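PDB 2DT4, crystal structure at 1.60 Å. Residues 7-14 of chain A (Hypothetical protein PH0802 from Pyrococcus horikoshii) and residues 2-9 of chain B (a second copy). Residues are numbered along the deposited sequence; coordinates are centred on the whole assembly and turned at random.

Chain A (7-14) SLGRTYLF
Chain B, residues 2-9: VTGMFSLG

Residues 7-14 of chain A form one extended strand; chain B leads from a loop into a strand that pairs with it. The N-to-C directions differ by 122°, so the pairing is antiparallel in sense but strongly splayed, with axes 4.6 Å apart at closest. Register is set by Tyr12(A) opposite Met5(B), CA to CA 4.4 Å, a non-hydrogen-bonded pair.

Two backbone hydrogen bonds flank that pair: Phe6(B) N to Thr11(A) O, 2.9 Å and nearly linear at 172°, and Leu13(A) N to Gly4(B) O, 2.9 Å at 154°. Beyond the first, the strands diverge and a water bridges them, accepting from Thr11(A) N (3.0 Å) and donating to Phe6(B) O (2.6 Å).

Gly4(B) turns at phi/psi 74/4, a positive phi that favours glycine; an ideal CB there would lie 3.4 Å from Phe14(A) CB, which is tight. Just before it, Thr3(B) adopts chi1 p (72°), and its OG1 accepts from Met5(B) N at 3.2 Å.

Tyr12(A) and Met5(B) share one face of the sheet. Tyr12(A) is m (-52°, chi2 -100°); Met5(B) runs out t, t and ends m (-65°). This extended chain carries Met5(B) CE to 3.7 Å from Tyr12(A) CE1 and 3.6 Å from Arg10(A) CD, while SD lies 5.3 Å from the tyrosine ring centroid, obliquely. Arg10(A), m,t,m with chi4 165°, offers its aliphatic portion here; its guanidinium bonds elsewhere in the structure.

Thr11(A) and Phe6(B) point to the other face. With chi1 m (-61°) and chi2 -86°, Phe6(B) sets its ring edge against Leu13(A) O, 3.4 Å from CE2. Leu13(A), t,p (-179°, 61°), has its CB 4.0 Å from Phe6(B) CE2, an apolar contact. Thr11(A), m (-55°), places OG1 3.6 Å from Leu8(B) CG; that hydroxyl is hydrogen-bonded elsewhere in the structure, so the approach is packing and leaves no polar need unmet. Both Leu8 residues are m,t (-69°, 159°), and Leu8(A) CD1 meets Leu8(B) CD1 at 4.0 Å, an apolar contact.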

# COMPACT_ATOMS: atom_id res chain seq x y z
N SER A 7 15.57 3.41 -12.67
CA SER A 7 15.36 4.83 -12.58
C SER A 7 13.87 5.12 -12.60
O SER A 7 13.04 4.32 -13.09
CB SER A 7 16.05 5.60 -13.72
OG SER A 7 15.57 5.23 -14.98
N LEU A 8 13.51 6.28 -12.08
CA LEU A 8 12.10 6.67 -12.01
C LEU A 8 11.70 7.26 -13.36
O LEU A 8 12.26 8.29 -13.79
CB LEU A 8 11.85 7.66 -10.87
CG LEU A 8 12.01 7.08 -9.49
CD1 LEU A 8 12.27 8.22 -8.45
CD2 LEU A 8 10.78 6.24 -9.09
N GLY A 9 10.77 6.61 -14.03
CA GLY A 9 10.17 7.14 -15.23
C GLY A 9 8.98 8.00 -14.96
O GLY A 9 8.93 8.73 -13.96
N ARG A 10 8.01 7.93 -15.86
CA ARG A 10 6.81 8.74 -15.80
C ARG A 10 5.96 8.34 -14.61
O ARG A 10 5.94 7.18 -14.20
CB ARG A 10 6.03 8.64 -17.12
CG ARG A 10 6.78 9.26 -18.29
CD ARG A 10 6.23 8.88 -19.63
NE ARG A 10 6.48 7.49 -19.95
CZ ARG A 10 5.90 6.77 -20.91
NH1 ARG A 10 6.28 5.50 -21.08
NH2 ARG A 10 4.98 7.31 -21.69
N THR A 11 5.29 9.34 -14.06
CA THR A 11 4.48 9.22 -12.85
C THR A 11 3.02 9.63 -13.16
O THR A 11 2.79 10.63 -13.84
CB THR A 11 5.07 10.13 -11.77
OG1 THR A 11 6.46 9.82 -11.57
CG2 THR A 11 4.35 9.92 -10.45
N TYR A 12 2.04 8.87 -12.66
CA TYR A 12 0.64 9.11 -12.95
C TYR A 12 -0.28 8.93 -11.74
O TYR A 12 -0.01 8.14 -10.84
CB TYR A 12 0.14 8.15 -14.03
CG TYR A 12 0.96 8.08 -15.33
CD1 TYR A 12 0.55 8.76 -16.46
CD2 TYR A 12 2.11 7.31 -15.42
CE1 TYR A 12 1.25 8.67 -17.64
CE2 TYR A 12 2.80 7.20 -16.60
CZ TYR A 12 2.38 7.89 -17.70
OH TYR A 12 3.06 7.76 -18.90
N LEU A 13 -1.37 9.68 -11.74
CA LEU A 13 -2.42 9.59 -10.74
C LEU A 13 -3.71 9.89 -11.46
O LEU A 13 -3.82 10.94 -12.08
CB LEU A 13 -2.19 10.59 -9.59
CG LEU A 13 -3.26 10.50 -8.49
CD1 LEU A 13 -3.29 9.13 -7.82
CD2 LEU A 13 -3.02 11.61 -7.47
N PHE A 14 -4.66 8.95 -11.42
CA PHE A 14 -5.86 9.07 -12.24
C PHE A 14 -7.02 8.29 -11.68
O PHE A 14 -6.84 7.33 -10.89
CB PHE A 14 -5.60 8.63 -13.70
CG PHE A 14 -4.96 7.28 -13.83
CD1 PHE A 14 -5.70 6.11 -13.76
CD2 PHE A 14 -3.60 7.18 -14.00
CE1 PHE A 14 -5.07 4.86 -13.85
CE2 PHE A 14 -2.98 5.96 -14.11
CZ PHE A 14 -3.71 4.79 -14.01
N VAL B 2 -7.48 15.64 -19.69
CA VAL B 2 -6.85 14.87 -18.61
C VAL B 2 -5.76 13.96 -19.20
O VAL B 2 -6.02 13.21 -20.13
CB VAL B 2 -7.91 14.06 -17.86
CG1 VAL B 2 -7.28 13.21 -16.76
CG2 VAL B 2 -8.95 15.00 -17.28
N THR B 3 -4.55 14.04 -18.68
CA THR B 3 -3.53 13.05 -19.02
C THR B 3 -3.15 12.15 -17.87
O THR B 3 -2.60 11.11 -18.09
CB THR B 3 -2.24 13.70 -19.55
OG1 THR B 3 -1.52 14.36 -18.50
CG2 THR B 3 -2.57 14.81 -20.56
N GLY B 4 -3.37 12.60 -16.64
CA GLY B 4 -2.98 11.83 -15.49
C GLY B 4 -1.50 11.82 -15.20
O GLY B 4 -1.10 11.12 -14.27
N MET B 5 -0.69 12.56 -15.97
CA MET B 5 0.76 12.51 -15.81
C MET B 5 1.25 13.73 -15.01
O MET B 5 0.83 14.89 -15.26
CB MET B 5 1.47 12.39 -17.16
CG MET B 5 2.98 12.38 -17.03
SD MET B 5 3.97 12.27 -18.55
CE MET B 5 3.62 11.19 -18.84
N PHE B 6 2.12 13.45 -14.05
CA PHE B 6 2.65 14.45 -13.13
C PHE B 6 4.15 14.29 -12.96
O PHE B 6 4.71 13.22 -13.21
CB PHE B 6 1.99 14.31 -11.75
CG PHE B 6 0.53 14.50 -11.78
CD1 PHE B 6 -0.01 15.78 -11.67
CD2 PHE B 6 -0.33 13.44 -12.01
CE1 PHE B 6 -1.38 15.96 -11.75
CE2 PHE B 6 -1.68 13.62 -12.09
CZ PHE B 6 -2.21 14.90 -11.97
N SER B 7 4.79 15.35 -12.49
CA SER B 7 6.17 15.27 -12.09
C SER B 7 6.25 15.03 -10.59
O SER B 7 5.32 15.34 -9.81
CB SER B 7 6.96 16.55 -12.46
OG SER B 7 6.45 17.69 -11.82
N LEU B 8 7.38 14.51 -10.16
CA LEU B 8 7.56 14.20 -8.74
C LEU B 8 8.02 15.47 -8.04
O LEU B 8 9.09 16.03 -8.35
CB LEU B 8 8.59 13.07 -8.55
CG LEU B 8 8.11 11.71 -9.03
CD1 LEU B 8 9.33 10.77 -9.29
CD2 LEU B 8 7.13 11.07 -8.02
N GLY B 9 7.21 15.94 -7.11
CA GLY B 9 7.58 17.03 -6.24
C GLY B 9 8.28 16.58 -5.00
O GLY B 9 9.05 15.61 -5.02
O HOH W 1 6.18 12.06 -14.98